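Side-chain contacts in putative phosphosugar isomerases (Salmonella typhimurium LT2, PDB 3FKJ), which probably binds a phosphosugar or related carbohydrate derivative and acts as an isomerase: residues L162-L167 and D177-A182; I294-L299 and Y311-L316. All blocks are in the same frame, centred on the assembly; numbering follows the deposited sequence.

Contact 1: residues L162-L167 and D177-A182; sequences LALEIL and DELVSA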
ATOM      1  N   LEU A 162      15.927  -2.156 -13.280  1.00 33.20           N
ATOM      2  CA  LEU A 162      16.370  -3.239 -12.384  1.00 33.10           C
ATOM      3  C   LEU A 162      15.367  -4.382 -12.391  1.00 31.27           C
ATOM      4  O   LEU A 162      15.745  -5.547 -12.512  1.00 34.23           O
ATOM      5  CB  LEU A 162      16.543  -2.708 -10.957  1.00 31.31           C
ATOM      6  CG  LEU A 162      17.753  -1.803 -10.783  1.00 32.80           C
ATOM      7  CD1 LEU A 162      17.671  -0.958  -9.455  1.00 32.80           C
ATOM      8  CD2 LEU A 162      18.963  -2.660 -10.850  1.00 27.13           C
ATOM      9  N   ALA A 163      14.087  -4.055 -12.315  1.00 30.16           N
ATOM     10  CA  ALA A 163      13.014  -5.050 -12.472  1.00 31.32           C
ATOM     11  C   ALA A 163      13.129  -5.857 -13.779  1.00 32.65           C
ATOM     12  O   ALA A 163      13.043  -7.105 -13.743  1.00 29.88           O
ATOM     13  CB  ALA A 163      11.636  -4.407 -12.396  1.00 29.73           C
ATOM     14  N   LEU A 164      13.246  -5.131 -14.909  1.00 32.68           N
ATOM     15  CA  LEU A 164      13.421  -5.745 -16.226  1.00 33.81           C
ATOM     16  C   LEU A 164      14.557  -6.776 -16.210  1.00 34.72           C
ATOM     17  O   LEU A 164      14.392  -7.901 -16.684  1.00 33.74           O
ATOM     18  CB  LEU A 164      13.750  -4.680 -17.285  1.00 35.73           C
ATOM     19  CG  LEU A 164      14.166  -5.158 -18.680  1.00 30.63           C
ATOM     20  CD1 LEU A 164      12.949  -5.758 -19.370  1.00 29.06           C
ATOM     21  CD2 LEU A 164      14.825  -3.995 -19.500  1.00 31.02           C
ATOM     22  N   GLU A 165      15.700  -6.367 -15.666  1.00 32.71           N
ATOM     23  CA  GLU A 165      16.887  -7.221 -15.604  1.00 31.32           C
ATOM     24  C   GLU A 165      16.783  -8.398 -14.659  1.00 31.46           C
ATOM     25  O   GLU A 165      17.237  -9.494 -14.992  1.00 32.17           O
ATOM     26  CB  GLU A 165      18.129  -6.379 -15.284  1.00 31.13           C
ATOM     27  CG  GLU A 165      18.521  -5.456 -16.423  1.00 30.99           C
ATOM     28  CD  GLU A 165      18.926  -6.211 -17.688  1.00 39.95           C
ATOM     29  OE1 GLU A 165      19.451  -7.356 -17.613  1.00 36.51           O
ATOM     30  OE2 GLU A 165      18.727  -5.640 -18.772  1.00 38.51           O
ATOM     31  N   ILE A 166      16.137  -8.202 -13.513  1.00 34.04           N
ATOM     32  CA  ILE A 166      15.883  -9.320 -12.598  1.00 31.74           C
ATOM     33  C   ILE A 166      15.041 -10.388 -13.290  1.00 31.71           C
ATOM     34  O   ILE A 166      15.358 -11.552 -13.219  1.00 30.42           O
ATOM     35  CB  ILE A 166      15.288  -8.878 -11.254  1.00 33.17           C
ATOM     36  CG1 ILE A 166      16.320  -8.033 -10.484  1.00 30.91           C
ATOM     37  CG2 ILE A 166      14.852 -10.124 -10.429  1.00 30.78           C
ATOM     38  CD1 ILE A 166      15.720  -7.172  -9.358  1.00 26.04           C
ATOM     39  N   LEU A 167      13.996  -9.970 -13.990  1.00 32.56           N
ATOM     40  CA  LEU A 167      13.095 -10.872 -14.636  1.00 31.22           C
ATOM     41  C   LEU A 167      13.778 -11.527 -15.791  1.00 31.99           C
ATOM     42  O   LEU A 167      13.723 -12.741 -15.927  1.00 33.53           O
ATOM     43  CB  LEU A 167      11.822 -10.138 -15.140  1.00 30.59           C
ATOM     44  CG  LEU A 167      10.801 -10.981 -15.946  1.00 31.05           C
ATOM     45  CD1 LEU A 167      10.045 -11.983 -15.115  1.00 27.70           C
ATOM     46  CD2 LEU A 167       9.842 -10.073 -16.743  1.00 32.42           C
ATOM     47  N   ASP A 177      13.419  -6.639 -25.570  1.00 36.10           N
ATOM     48  CA  ASP A 177      13.845  -5.716 -26.596  1.00 37.09           C
ATOM     49  C   ASP A 177      12.797  -4.620 -26.758  1.00 38.00           C
ATOM     50  O   ASP A 177      13.141  -3.455 -26.940  1.00 38.31           O
ATOM     51  CB  ASP A 177      14.067  -6.450 -27.940  1.00 39.84           C
ATOM     52  CG  ASP A 177      15.353  -7.292 -27.975  1.00 38.23           C
ATOM     53  OD1 ASP A 177      16.234  -7.158 -27.100  1.00 38.97           O
ATOM     54  OD2 ASP A 177      15.478  -8.099 -28.916  1.00 47.60           O
ATOM     55  N   GLU A 178      11.520  -4.994 -26.688  1.00 39.39           N
ATOM     56  CA  GLU A 178      10.427  -4.019 -26.826  1.00 40.84           C
ATOM     57  C   GLU A 178      10.458  -2.950 -25.729  1.00 39.90           C
ATOM     58  O   GLU A 178      10.192  -1.778 -25.987  1.00 40.18           O
ATOM     59  CB  GLU A 178       9.054  -4.705 -26.829  1.00 40.60           C
ATOM     60  CG  GLU A 178       8.318  -4.625 -28.141  1.00 47.60           C
ATOM     61  CD  GLU A 178       8.035  -3.185 -28.597  1.00 59.71           C
ATOM     62  OE1 GLU A 178       8.658  -2.754 -29.589  1.00 60.04           O
ATOM     63  OE2 GLU A 178       7.193  -2.496 -27.968  1.00 69.05           O
ATOM     64  N   LEU A 179      10.787  -3.358 -24.510  1.00 39.42           N
ATOM     65  CA  LEU A 179      10.767  -2.442 -23.375  1.00 38.66           C
ATOM     66  C   LEU A 179      12.022  -1.557 -23.407  1.00 37.16           C
ATOM     67  O   LEU A 179      11.954  -0.375 -23.095  1.00 35.41           O
ATOM     68  CB  LEU A 179      10.611  -3.212 -22.057  1.00 37.95           C
ATOM     69  CG  LEU A 179      10.153  -2.454 -20.789  1.00 39.43           C
ATOM     70  CD1 LEU A 179       9.440  -3.382 -19.867  1.00 36.09           C
ATOM     71  CD2 LEU A 179      11.312  -1.804 -20.077  1.00 27.68           C
ATOM     72  N   VAL A 180      13.149  -2.130 -23.828  1.00 38.45           N
ATOM     73  CA  VAL A 180      14.401  -1.402 -23.960  1.00 38.53           C
ATOM     74  C   VAL A 180      14.292  -0.309 -25.006  1.00 40.03           C
ATOM     75  O   VAL A 180      14.840   0.782 -24.827  1.00 41.65           O
ATOM     76  CB  VAL A 180      15.575  -2.347 -24.307  1.00 38.85           C
ATOM     77  CG1 VAL A 180      16.767  -1.561 -24.847  1.00 38.66           C
ATOM     78  CG2 VAL A 180      15.978  -3.194 -23.082  1.00 35.96           C
ATOM     79  N   SER A 181      13.584  -0.589 -26.095  1.00 40.69           N
ATOM     80  CA  SER A 181      13.440   0.410 -27.156  1.00 41.42           C
ATOM     81  C   SER A 181      12.295   1.360 -26.787  1.00 39.55           C
ATOM     82  O   SER A 181      12.351   2.521 -27.149  1.00 34.37           O
ATOM     83  CB  SER A 181      13.293  -0.237 -28.556  1.00 41.68           C
ATOM     84  OG  SER A 181      11.954  -0.545 -28.860  1.00 49.85           O
ATOM     85  N   ALA A 182      11.293   0.882 -26.025  1.00 37.27           N
ATOM     86  CA  ALA A 182      10.287   1.780 -25.420  1.00 36.24           C
ATOM     87  C   ALA A 182      10.993   2.813 -24.547  1.00 35.23           C
ATOM     88  O   ALA A 182      10.724   4.003 -24.647  1.00 35.04           O
ATOM     89  CB  ALA A 182       9.279   1.008 -24.592  1.00 37.56           C
TER

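Contact 2: residues I294-L299 and Y311-L316; sequences IDADKL and YFCGLL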
ATOM      1  N   ILE A 294      -5.659  13.409 -15.684  1.00 33.52           N
ATOM      2  CA  ILE A 294      -4.388  13.361 -16.416  1.00 32.43           C
ATOM      3  C   ILE A 294      -4.253  11.958 -16.995  1.00 32.33           C
ATOM      4  O   ILE A 294      -4.058  10.996 -16.263  1.00 30.11           O
ATOM      5  CB  ILE A 294      -3.201  13.715 -15.504  1.00 32.12           C
ATOM      6  CG1 ILE A 294      -3.442  15.113 -14.868  1.00 32.38           C
ATOM      7  CG2 ILE A 294      -1.907  13.673 -16.308  1.00 30.41           C
ATOM      8  CD1 ILE A 294      -2.428  15.546 -13.839  1.00 31.18           C
ATOM      9  N   ASP A 295      -4.379  11.853 -18.321  1.00 34.55           N
ATOM     10  CA  ASP A 295      -4.495  10.562 -18.986  1.00 34.53           C
ATOM     11  C   ASP A 295      -3.201  10.193 -19.694  1.00 35.18           C
ATOM     12  O   ASP A 295      -2.795  10.889 -20.633  1.00 31.99           O
ATOM     13  CB  ASP A 295      -5.655  10.599 -19.999  1.00 34.87           C
ATOM     14  CG  ASP A 295      -5.910   9.230 -20.659  1.00 38.34           C
ATOM     15  OD1 ASP A 295      -5.230   8.230 -20.289  1.00 35.83           O
ATOM     16  OD2 ASP A 295      -6.804   9.148 -21.534  1.00 36.70           O
ATOM     17  N   ALA A 296      -2.572   9.080 -19.279  1.00 35.37           N
ATOM     18  CA  ALA A 296      -1.323   8.641 -19.933  1.00 36.27           C
ATOM     19  C   ALA A 296      -1.499   8.451 -21.449  1.00 38.96           C
ATOM     20  O   ALA A 296      -0.636   8.854 -22.234  1.00 35.93           O
ATOM     21  CB  ALA A 296      -0.782   7.379 -19.297  1.00 33.13           C
ATOM     22  N   ASP A 297      -2.620   7.844 -21.848  1.00 42.92           N
ATOM     23  CA  ASP A 297      -2.899   7.556 -23.264  1.00 46.13           C
ATOM     24  C   ASP A 297      -2.994   8.786 -24.152  1.00 47.79           C
ATOM     25  O   ASP A 297      -2.723   8.686 -25.338  1.00 50.33           O
ATOM     26  CB  ASP A 297      -4.181   6.721 -23.423  1.00 48.08           C
ATOM     27  CG  ASP A 297      -3.904   5.261 -23.807  1.00 51.53           C
ATOM     28  OD1 ASP A 297      -2.803   4.983 -24.328  1.00 52.70           O
ATOM     29  OD2 ASP A 297      -4.797   4.394 -23.599  1.00 55.53           O
ATOM     30  N   LYS A 298      -3.391   9.925 -23.596  1.00 48.84           N
ATOM     31  CA  LYS A 298      -3.443  11.182 -24.344  1.00 48.61           C
ATOM     32  C   LYS A 298      -2.073  11.825 -24.434  1.00 48.03           C
ATOM     33  O   LYS A 298      -1.825  12.633 -25.312  1.00 49.72           O
ATOM     34  CB  LYS A 298      -4.420  12.178 -23.701  1.00 48.90           C
ATOM     35  CG  LYS A 298      -5.808  12.209 -24.310  1.00 55.34           C
ATOM     36  CD  LYS A 298      -6.368  10.814 -24.545  1.00 63.92           C
ATOM     37  CE  LYS A 298      -7.840  10.858 -24.928  1.00 67.63           C
ATOM     38  NZ  LYS A 298      -8.437   9.491 -24.979  1.00 67.55           N
ATOM     39  N   LEU A 299      -1.180  11.478 -23.523  1.00 46.84           N
ATOM     40  CA  LEU A 299       0.126  12.121 -23.469  1.00 46.24           C
ATOM     41  C   LEU A 299       1.219  11.246 -24.087  1.00 45.14           C
ATOM     42  O   LEU A 299       2.406  11.450 -23.815  1.00 45.39           O
ATOM     43  CB  LEU A 299       0.473  12.497 -22.017  1.00 46.95           C
ATOM     44  CG  LEU A 299      -0.550  13.379 -21.298  1.00 48.54           C
ATOM     45  CD1 LEU A 299      -0.236  13.436 -19.803  1.00 46.51           C
ATOM     46  CD2 LEU A 299      -0.597  14.765 -21.926  1.00 46.43           C
ATOM     47  N   TYR A 311       3.469  -0.321 -18.614  1.00 33.14           N
ATOM     48  CA  TYR A 311       4.466  -0.313 -17.533  1.00 31.39           C
ATOM     49  C   TYR A 311       5.172   1.034 -17.309  1.00 32.50           C
ATOM     50  O   TYR A 311       5.826   1.208 -16.280  1.00 29.92           O
ATOM     51  CB  TYR A 311       5.478  -1.455 -17.704  1.00 33.85           C
ATOM     52  CG  TYR A 311       4.850  -2.841 -17.577  1.00 33.38           C
ATOM     53  CD1 TYR A 311       4.101  -3.173 -16.470  1.00 33.30           C
ATOM     54  CD2 TYR A 311       4.972  -3.783 -18.575  1.00 32.25           C
ATOM     55  CE1 TYR A 311       3.498  -4.372 -16.356  1.00 33.91           C
ATOM     56  CE2 TYR A 311       4.374  -5.025 -18.452  1.00 30.75           C
ATOM     57  CZ  TYR A 311       3.625  -5.312 -17.341  1.00 32.39           C
ATOM     58  OH  TYR A 311       2.998  -6.539 -17.149  1.00 36.54           O
ATOM     59  N   PHE A 312       5.011   1.991 -18.238  1.00 32.54           N
ATOM     60  CA  PHE A 312       5.655   3.325 -18.129  1.00 33.52           C
ATOM     61  C   PHE A 312       4.708   4.413 -17.658  1.00 33.34           C
ATOM     62  O   PHE A 312       5.124   5.582 -17.554  1.00 32.85           O
ATOM     63  CB  PHE A 312       6.212   3.801 -19.495  1.00 35.64           C
ATOM     64  CG  PHE A 312       7.299   2.946 -20.026  1.00 37.03           C
ATOM     65  CD1 PHE A 312       7.001   1.743 -20.646  1.00 37.54           C
ATOM     66  CD2 PHE A 312       8.635   3.324 -19.876  1.00 35.61           C
ATOM     67  CE1 PHE A 312       8.021   0.923 -21.143  1.00 35.22           C
ATOM     68  CE2 PHE A 312       9.642   2.508 -20.344  1.00 35.39           C
ATOM     69  CZ  PHE A 312       9.331   1.293 -20.979  1.00 31.92           C
ATOM     70  N   CYS A 313       3.437   4.053 -17.433  1.00 33.24           N
ATOM     71  CA  CYS A 313       2.424   5.039 -17.030  1.00 33.40           C
ATOM     72  C   CYS A 313       2.800   5.787 -15.753  1.00 31.74           C
ATOM     73  O   CYS A 313       2.636   6.986 -15.701  1.00 32.36           O
ATOM     74  CB  CYS A 313       1.043   4.410 -16.874  1.00 33.06           C
ATOM     75  SG  CYS A 313       0.270   4.042 -18.463  1.00 33.21           S
ATOM     76  N   GLY A 314       3.323   5.089 -14.750  1.00 30.49           N
ATOM     77  CA  GLY A 314       3.672   5.747 -13.488  1.00 31.05           C
ATOM     78  C   GLY A 314       4.805   6.737 -13.694  1.00 32.55           C
ATOM     79  O   GLY A 314       4.754   7.851 -13.225  1.00 33.88           O
ATOM     80  N   LEU A 315       5.842   6.293 -14.394  1.00 33.78           N
ATOM     81  CA  LEU A 315       6.977   7.133 -14.739  1.00 33.08           C
ATOM     82  C   LEU A 315       6.573   8.379 -15.525  1.00 31.93           C
ATOM     83  O   LEU A 315       7.014   9.482 -15.239  1.00 26.02           O
ATOM     84  CB  LEU A 315       7.974   6.334 -15.560  1.00 35.02           C
ATOM     85  CG  LEU A 315       8.696   5.165 -14.909  1.00 32.09           C
ATOM     86  CD1 LEU A 315       9.639   4.569 -15.933  1.00 32.14           C
ATOM     87  CD2 LEU A 315       9.453   5.616 -13.681  1.00 30.78           C
ATOM     88  N   LEU A 316       5.691   8.207 -16.492  1.00 32.61           N
ATOM     89  CA  LEU A 316       5.205   9.373 -17.225  1.00 32.01           C
ATOM     90  C   LEU A 316       4.434  10.357 -16.335  1.00 32.60           C
ATOM     91  O   LEU A 316       4.641  11.581 -16.453  1.00 33.31           O
ATOM     92  CB  LEU A 316       4.356   8.925 -18.418  1.00 30.65           C
ATOM     93  CG  LEU A 316       3.771  10.021 -19.312  1.00 34.86           C
ATOM     94  CD1 LEU A 316       4.856  10.830 -20.002  1.00 26.20           C
ATOM     95  CD2 LEU A 316       2.858   9.371 -20.329  1.00 33.98           C
TER

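Contact 1: residues L162-L167 and D177-A182
L164 reaches out from helix 155-170 and meets L179 and V180 of helix 176-184. All the touching is done by methyl groups, and one methyl of L164 serves both partners. L164 CD2 lies 3.8 Å from V180 CG2 and 4.2 Å from L179 CD2. The CA atoms of L164 and L179 remain 8.3 Å apart, so leucine-length side chains bridge the space between the backbones. The L164 side chain extends because its CG stands anti to the backbone N (chi1 171°). The two leucines run past each other in opposite directions and meet near their CD2 ends. V180 comes in differently. Its CB bond runs along the interface rather than at L164, and CG2, beside its own backbone N and anti to the carbonyl carbon, makes the contact. The side chains of V180 and L164 cross at about a right angle. No hydrogen bond joins the segments, and the buried surface is small at 122 Å². Beside this apolar contact, E165 bonds through OE2 to the Y176 hydroxyl and through OE1 to Q169 NE2. Y173, in the short connection between the helices, also packs on L164. F61 of helix 56-65 touches L179, and H24 of helix 22-35 touches V180. The arrangement is an apolar contact between consecutive helices joined by a short loop. It ties helix 176-184 to helix 155-170, whose L162 and I166 lie on I94 of the five-stranded parallel sheet in the first SIS-like alpha/beta lobe.

Contact 2: residues I294-L299 and Y311-L316
The turn after an outermost strand, within this chain, of the four-stranded parallel sheet packs here on the start of the long helix 313-331. After strand 290-295 the chain bends through A296 to L299. A296 CB points at the helix and meets C313 SG at 3.6 Å, where the two CA atoms are only 6.0 Å apart. The sulfur is brought there by a chi1 of -75°, which sets SG beside its own backbone N and anti to the carbonyl carbon. One turn further along the helix, L316 fills the other half of the contact. Its CG is anti to the backbone N, and CD2 does the touching. L316 CD2 lies 4.0 Å from A296 O and 4.1 Å from L299 O. L316 CD2 is also 4.3 Å from L299 CB, so backbone and side chain of the turn both line it. The segments share no hydrogen bond. The turn is held from within: D297 N donates to D295 OD1 at 3.1 Å, an Asx turn. The amide comes from above the carboxylate plane, 66° out of it, with an N-H...O angle of 141°. D295 OD1 also forms a salt bridge with R274, so the same oxygen joins the turn to the start of helix 274-286. A193 of helix 186-196 touches both L299 and L316, closing the apolar patch on that side. C313 also meets S222 and S270 in loops. I294 bonds through its backbone to strand 263-268, while its side chain packs on H317, L321 and Y324 of helix 313-331.

Both contacts are buried, with centres about 17 Å apart, and neither is touched by the other chain of the assembly. Contact 2 lies nearer the centre of the chain, about 12 Å from it between centres, against about 16 Å for contact 1. V180 in contact 1 and L299 in contact 2 are partly exposed. Contact 1 sets helix against helix beside the five-stranded sheet; contact 2 sets a strand-end turn against a helix start beside the four-stranded sheet. Contact 1 is made of methyl groups of leucine and valine alone. Contact 2 adds a sulfur and backbone carbonyls, and its turn is braced by charged groups. Their segments touch at F312 CZ, 3.6 Å from A182 CB.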